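Local structure of CocE/NonD family hydrolase (Staphylococcus aureus subsp. aureus COL, 3III) at residues N166-L171 against E301-R306; I190-L195 against E310-F315. The protein is probably a serine hydrolase of the alpha/beta-hydrolase fold, related to X-Pro dipeptidyl-peptidases and likely to cleave ester or amide bonds. One frame throughout, in Å; residues are numbered along the deposited sequence.

Interaction 1: residues N166-L171 against E301-R306; sequences NGVSYL and ESYYAR. With PLM (palmitic acid), chain G.
Tyr303 of helix 299-304 packs against Asn166, Gly167 and Val168 in a buried, mixed polar and apolar contact at the C-terminal end of strand 162-168, in the core of an alpha/beta-hydrolase domain. With CG anti to the backbone N (chi1 178°), the ring swings away from its own helix, its face against Val168 and its OH at Asn166. Val168 puts CG2 over that face, 3.4 Å from the Tyr303 centroid and 19° off the normal, a close CH-pi contact suited to a compact branched residue. At the rim, Tyr303 OH donates to Asn166 OD1 at 2.7 Å. The hydroxyl sits 69° out of the carbonyl plane, missing the lone-pair directions, yet the buried phenol is satisfied. Gly167 brings CA to 3.7 Å from Tyr303 OH; with its extended, positive-phi backbone a CB would jam against Asn166 O and collide with Leu171 CB. Ser169, right before helix 170-179 and also of positive phi, has the strained backbone expected of a nucleophile elbow. Its OG, hydrogen-bonded to His274 as in a catalytic pair, donates to palmitic acid O1 at 2.6 Å. Strands 67-74 and 186-192 flank 162-168, while Glu299 and Trp300 also touch Val168.

Interaction 2: residues I190-L195 against E310-F315; sequences IPWEGL and ERQKSF
Ile190 meets Phe315 and Gln312 through purely apolar contacts. Its CG1 lies 3.7 Å from Phe315 CE2, the two side chains running antiparallel side by side. Because CG1 stands anti to the carbonyl carbon (chi1 -53°), the ethyl arm reaches the helix, where CD1 comes within 3.8 Å of Gln312 CB and lies nearly perpendicular across the glutamine chain. A branched aliphatic and a phenyl ring suit this buried position. Strand 186-192 belongs to the parallel part of the central sheet and helix 306-319 covers it, the helix-on-sheet layering of the alpha/beta-hydrolase fold; the axes of 190-192 and 310-315 approach to 11.3 Å and run nearly antiparallel, at 158°. Pro191, between the two contacting strand residues, packs instead on helix 170-179. The second kind of contact joins an indole to an amide. Gln312 NE2 stands 4.0 Å above the Trp192 ring plane, toward the rim, with ring and amide planes 48° apart, and Gln312 CG approaches Trp192 CZ3 at 4.0 Å. Glutamine suits the site because its methylenes pack against Ile190 and the indole while OE1 accepts a bond from Asn166 ND2. Trp192 also meets Tyr303 edge-to-face.

How the interactions relate
Both contacts are buried, and both hold neighbouring strands of the same sheet, 162-168 and 186-192, against consecutive helices, 299-304 and 306-319. Interaction 1 lies beside the probable catalytic serine and carries a hydrogen bond and a close CH-pi contact; interaction 2, on the next strand and the next helix, rests on van der Waals packing, as befits a layer between sheet and helix. Their centres are only about 7 Å apart, and the Asn166 amide has one end in each contact. Tyr303 O also comes within 3.1 Å of Gln312 NE2, and a probable backbone hydrogen bond, Ser169 N to Glu193 O at 2.9 Å, joins the chain just beyond the two strands.

Interaction 1: residues N166-L171 against E301-R306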
loop_
_atom_site.group_PDB
_atom_site.type_symbol
_atom_site.label_atom_id
_atom_site.label_comp_id
_atom_site.label_asym_id
_atom_site.label_seq_id
_atom_site.Cartn_x
_atom_site.Cartn_y
_atom_site.Cartn_z
ATOM N N ASN A 166 5.845 12.784 -5.217
ATOM C CA ASN A 166 5.091 12.702 -3.973
ATOM C C ASN A 166 3.660 12.352 -4.266
ATOM O O ASN A 166 3.080 12.896 -5.207
ATOM C CB ASN A 166 5.131 14.087 -3.313
ATOM C CG ASN A 166 4.583 14.131 -1.908
ATOM O OD1 ASN A 166 3.977 13.189 -1.392
ATOM N ND2 ASN A 166 4.776 15.303 -1.252
ATOM N N GLY A 167 3.054 11.501 -3.457
ATOM C CA GLY A 167 1.670 11.175 -3.649
ATOM C C GLY A 167 1.309 9.779 -3.124
ATOM O O GLY A 167 2.188 9.008 -2.763
ATOM N N VAL A 168 0.005 9.482 -3.157
ATOM C CA VAL A 168 -0.581 8.309 -2.487
ATOM C C VAL A 168 -1.125 7.343 -3.525
ATOM O O VAL A 168 -1.662 7.780 -4.567
ATOM C CB VAL A 168 -1.745 8.778 -1.544
ATOM C CG1 VAL A 168 -2.402 7.609 -0.839
ATOM C CG2 VAL A 168 -1.145 9.819 -0.494
ATOM N N SER A 169 -1.023 6.060 -3.197
ATOM C CA SER A 169 -1.675 4.948 -3.899
ATOM C C SER A 169 -1.114 4.895 -5.339
ATOM O O SER A 169 0.078 4.714 -5.501
ATOM C CB SER A 169 -3.197 5.080 -3.833
ATOM O OG SER A 169 -3.797 3.944 -4.446
ATOM N N TYR A 170 -1.924 5.049 -6.383
ATOM C CA TYR A 170 -1.388 5.008 -7.785
ATOM C C TYR A 170 -0.210 6.016 -7.919
ATOM O O TYR A 170 0.802 5.723 -8.546
ATOM C CB TYR A 170 -2.475 5.393 -8.784
ATOM C CG TYR A 170 -2.264 5.051 -10.231
ATOM C CD1 TYR A 170 -3.150 4.184 -10.873
ATOM C CD2 TYR A 170 -1.265 5.657 -11.000
ATOM C CE1 TYR A 170 -3.011 3.880 -12.231
ATOM C CE2 TYR A 170 -1.095 5.351 -12.364
ATOM C CZ TYR A 170 -1.985 4.446 -12.967
ATOM O OH TYR A 170 -1.847 4.161 -14.322
ATOM N N LEU A 171 -0.346 7.184 -7.276
ATOM C CA LEU A 171 0.655 8.230 -7.288
ATOM C C LEU A 171 1.966 7.842 -6.564
ATOM O O LEU A 171 2.991 8.531 -6.712
ATOM C CB LEU A 171 0.077 9.556 -6.762
ATOM C CG LEU A 171 -1.137 10.197 -7.491
ATOM C CD1 LEU A 171 -2.408 9.418 -7.438
ATOM C CD2 LEU A 171 -1.320 11.604 -6.867
ATOM N N GLU A 301 -6.183 10.450 5.037
ATOM C CA GLU A 301 -6.187 11.275 6.246
ATOM C C GLU A 301 -4.759 11.530 6.802
ATOM O O GLU A 301 -4.374 12.670 7.106
ATOM C CB GLU A 301 -7.103 10.657 7.287
ATOM C CG GLU A 301 -7.014 11.354 8.697
ATOM C CD GLU A 301 -7.827 10.582 9.703
ATOM O OE1 GLU A 301 -9.109 10.619 9.590
ATOM O OE2 GLU A 301 -7.214 9.953 10.582
ATOM N N SER A 302 -3.941 10.485 6.867
ATOM C CA SER A 302 -2.638 10.621 7.413
ATOM C C SER A 302 -1.698 11.413 6.447
ATOM O O SER A 302 -0.858 12.180 6.926
ATOM C CB SER A 302 -2.011 9.282 7.764
ATOM O OG SER A 302 -2.753 8.518 8.721
ATOM N N TYR A 303 -1.858 11.232 5.130
ATOM C CA TYR A 303 -1.056 11.928 4.148
ATOM C C TYR A 303 -1.189 13.440 4.277
ATOM O O TYR A 303 -0.196 14.185 4.286
ATOM C CB TYR A 303 -1.463 11.496 2.748
ATOM C CG TYR A 303 -0.724 12.209 1.666
ATOM C CD1 TYR A 303 0.616 11.973 1.476
ATOM C CD2 TYR A 303 -1.389 13.066 0.783
ATOM C CE1 TYR A 303 1.308 12.605 0.470
ATOM C CE2 TYR A 303 -0.706 13.730 -0.226
ATOM C CZ TYR A 303 0.667 13.482 -0.365
ATOM O OH TYR A 303 1.372 14.055 -1.380
ATOM N N TYR A 304 -2.434 13.885 4.456
ATOM C CA TYR A 304 -2.780 15.303 4.469
ATOM C C TYR A 304 -2.760 15.907 5.852
ATOM O O TYR A 304 -2.927 17.100 5.988
ATOM C CB TYR A 304 -4.184 15.480 3.876
ATOM C CG TYR A 304 -4.189 15.299 2.369
ATOM C CD1 TYR A 304 -3.459 16.130 1.555
ATOM C CD2 TYR A 304 -4.902 14.264 1.784
ATOM C CE1 TYR A 304 -3.415 15.938 0.148
ATOM C CE2 TYR A 304 -4.915 14.089 0.424
ATOM C CZ TYR A 304 -4.166 14.915 -0.402
ATOM O OH TYR A 304 -4.200 14.676 -1.756
ATOM N N ALA A 305 -2.524 15.105 6.879
ATOM C CA ALA A 305 -2.446 15.631 8.239
ATOM C C ALA A 305 -1.280 16.595 8.320
ATOM O O ALA A 305 -0.190 16.340 7.764
ATOM C CB ALA A 305 -2.201 14.475 9.264
ATOM N N ARG A 306 -1.474 17.699 9.025
ATOM C CA ARG A 306 -0.455 18.748 9.071
ATOM C C ARG A 306 0.931 18.217 9.530
ATOM O O ARG A 306 1.935 18.593 8.944
ATOM C CB ARG A 306 -0.908 19.917 9.949
ATOM C CG ARG A 306 0.059 21.158 9.971
ATOM C CD ARG A 306 0.230 21.764 8.573
ATOM N NE ARG A 306 0.940 23.035 8.593
ATOM C CZ ARG A 306 0.397 24.207 8.907
ATOM N NH1 ARG A 306 1.169 25.322 8.869
ATOM N NH2 ARG A 306 -0.896 24.290 9.222
HETATM C C1 PLM G . -6.914 4.202 -5.341
HETATM O O1 PLM G . -5.857 4.320 -5.956
HETATM O O2 PLM G . -6.852 3.977 -4.120
HETATM C C2 PLM G . -8.207 4.293 -6.088
HETATM C C3 PLM G . -9.411 4.373 -5.165
HETATM C C4 PLM G . -10.751 4.625 -5.856
HETATM C C5 PLM G . -11.903 5.002 -4.878
HETATM C C6 PLM G . -13.348 4.683 -5.352
HETATM C C7 PLM G . -14.445 5.774 -5.303
HETATM C C8 PLM G . -15.415 5.775 -4.092
#

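Interaction 2: residues I190-L195 against E310-F315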
loop_
_atom_site.group_PDB
_atom_site.type_symbol
_atom_site.label_atom_id
_atom_site.label_comp_id
_atom_site.label_asym_id
_atom_site.label_seq_id
_atom_site.Cartn_x
_atom_site.Cartn_y
_atom_site.Cartn_z
ATOM N N ILE A 190 8.705 10.472 -2.322
ATOM C CA ILE A 190 7.825 10.207 -1.190
ATOM C C ILE A 190 6.678 9.285 -1.693
ATOM O O ILE A 190 5.561 9.759 -2.017
ATOM C CB ILE A 190 7.262 11.489 -0.577
ATOM C CG1 ILE A 190 8.387 12.485 -0.226
ATOM C CG2 ILE A 190 6.429 11.180 0.696
ATOM C CD1 ILE A 190 7.848 13.815 0.293
ATOM N N PRO A 191 6.978 7.975 -1.838
ATOM C CA PRO A 191 5.913 7.036 -2.177
ATOM C C PRO A 191 5.087 6.779 -0.915
ATOM O O PRO A 191 5.480 5.988 -0.034
ATOM C CB PRO A 191 6.673 5.793 -2.612
ATOM C CG PRO A 191 7.993 5.894 -1.875
ATOM C CD PRO A 191 8.317 7.332 -1.901
ATOM N N TRP A 192 3.980 7.500 -0.789
ATOM C CA TRP A 192 3.187 7.463 0.400
ATOM C C TRP A 192 2.092 6.399 0.229
ATOM O O TRP A 192 0.976 6.699 -0.196
ATOM C CB TRP A 192 2.586 8.851 0.699
ATOM C CG TRP A 192 2.125 8.954 2.121
ATOM C CD1 TRP A 192 0.974 8.451 2.654
ATOM C CD2 TRP A 192 2.803 9.612 3.213
ATOM N NE1 TRP A 192 0.878 8.791 3.982
ATOM C CE2 TRP A 192 1.989 9.470 4.360
ATOM C CE3 TRP A 192 4.000 10.294 3.327
ATOM C CZ2 TRP A 192 2.352 9.971 5.623
ATOM C CZ3 TRP A 192 4.374 10.789 4.562
ATOM C CH2 TRP A 192 3.564 10.612 5.715
ATOM N N GLU A 193 2.430 5.163 0.610
ATOM C CA GLU A 193 1.549 3.977 0.437
ATOM C C GLU A 193 1.408 3.590 -1.045
ATOM O O GLU A 193 0.486 4.038 -1.753
ATOM C CB GLU A 193 0.175 4.123 1.088
ATOM C CG GLU A 193 0.276 4.269 2.635
ATOM C CD GLU A 193 -0.900 3.685 3.336
ATOM O OE1 GLU A 193 -1.645 4.471 3.978
ATOM O OE2 GLU A 193 -1.055 2.451 3.226
ATOM N N GLY A 194 2.342 2.758 -1.498
ATOM C CA GLY A 194 2.215 2.161 -2.822
ATOM C C GLY A 194 2.812 0.776 -2.978
ATOM O O GLY A 194 3.963 0.540 -2.628
ATOM N N LEU A 195 2.021 -0.110 -3.588
ATOM C CA LEU A 195 2.483 -1.419 -3.979
ATOM C C LEU A 195 3.517 -1.314 -5.103
ATOM O O LEU A 195 3.713 -0.265 -5.700
ATOM C CB LEU A 195 1.298 -2.295 -4.437
ATOM C CG LEU A 195 0.482 -1.853 -5.666
ATOM C CD1 LEU A 195 1.051 -2.352 -6.941
ATOM C CD2 LEU A 195 -0.999 -2.333 -5.483
ATOM N N GLU A 310 4.319 18.525 7.241
ATOM C CA GLU A 310 5.500 19.192 7.695
ATOM C C GLU A 310 6.714 18.225 7.575
ATOM O O GLU A 310 7.832 18.658 7.275
ATOM C CB GLU A 310 5.362 19.743 9.130
ATOM C CG GLU A 310 4.330 20.827 9.395
ATOM C CD GLU A 310 4.727 22.148 8.783
ATOM O OE1 GLU A 310 5.955 22.446 8.754
ATOM O OE2 GLU A 310 3.820 22.855 8.333
ATOM N N ARG A 311 6.477 16.935 7.772
ATOM C CA ARG A 311 7.543 15.920 7.643
ATOM C C ARG A 311 8.012 15.843 6.181
ATOM O O ARG A 311 9.231 15.876 5.894
ATOM C CB ARG A 311 7.013 14.572 8.166
ATOM C CG ARG A 311 7.982 13.372 8.047
ATOM C CD ARG A 311 7.269 12.029 8.161
ATOM N NE ARG A 311 6.178 12.045 9.109
ATOM C CZ ARG A 311 6.314 11.892 10.422
ATOM N NH1 ARG A 311 7.529 11.705 10.898
ATOM N NH2 ARG A 311 5.229 11.979 11.248
ATOM N N GLN A 312 7.049 15.757 5.284
ATOM C CA GLN A 312 7.307 15.760 3.810
ATOM C C GLN A 312 8.113 16.982 3.420
ATOM O O GLN A 312 9.060 16.890 2.637
ATOM C CB GLN A 312 6.015 15.736 2.997
ATOM C CG GLN A 312 5.121 14.476 3.099
ATOM C CD GLN A 312 3.719 14.725 2.532
ATOM O OE1 GLN A 312 3.563 15.310 1.455
ATOM N NE2 GLN A 312 2.704 14.242 3.227
ATOM N N LYS A 313 7.717 18.134 3.971
ATOM C CA LYS A 313 8.346 19.394 3.622
ATOM C C LYS A 313 9.781 19.449 4.181
ATOM O O LYS A 313 10.672 19.951 3.525
ATOM C CB LYS A 313 7.495 20.599 4.125
ATOM C CG LYS A 313 8.122 22.014 3.834
ATOM C CD LYS A 313 7.133 23.156 4.286
ATOM C CE LYS A 313 7.727 23.995 5.380
ATOM N NZ LYS A 313 9.140 24.592 5.026
ATOM N N SER A 314 10.004 18.914 5.378
ATOM C CA SER A 314 11.327 18.930 5.939
ATOM C C SER A 314 12.299 18.086 5.053
ATOM O O SER A 314 13.421 18.512 4.770
ATOM C CB SER A 314 11.324 18.456 7.400
ATOM O OG SER A 314 12.702 18.357 7.832
ATOM N N PHE A 315 11.815 16.948 4.579
ATOM C CA PHE A 315 12.573 16.044 3.691
ATOM C C PHE A 315 12.868 16.739 2.367
ATOM O O PHE A 315 14.018 16.771 1.917
ATOM C CB PHE A 315 11.747 14.780 3.495
ATOM C CG PHE A 315 12.280 13.791 2.496
ATOM C CD1 PHE A 315 13.428 13.036 2.753
ATOM C CD2 PHE A 315 11.581 13.561 1.317
ATOM C CE1 PHE A 315 13.866 12.083 1.833
ATOM C CE2 PHE A 315 12.007 12.611 0.393
ATOM C CZ PHE A 315 13.174 11.858 0.662
#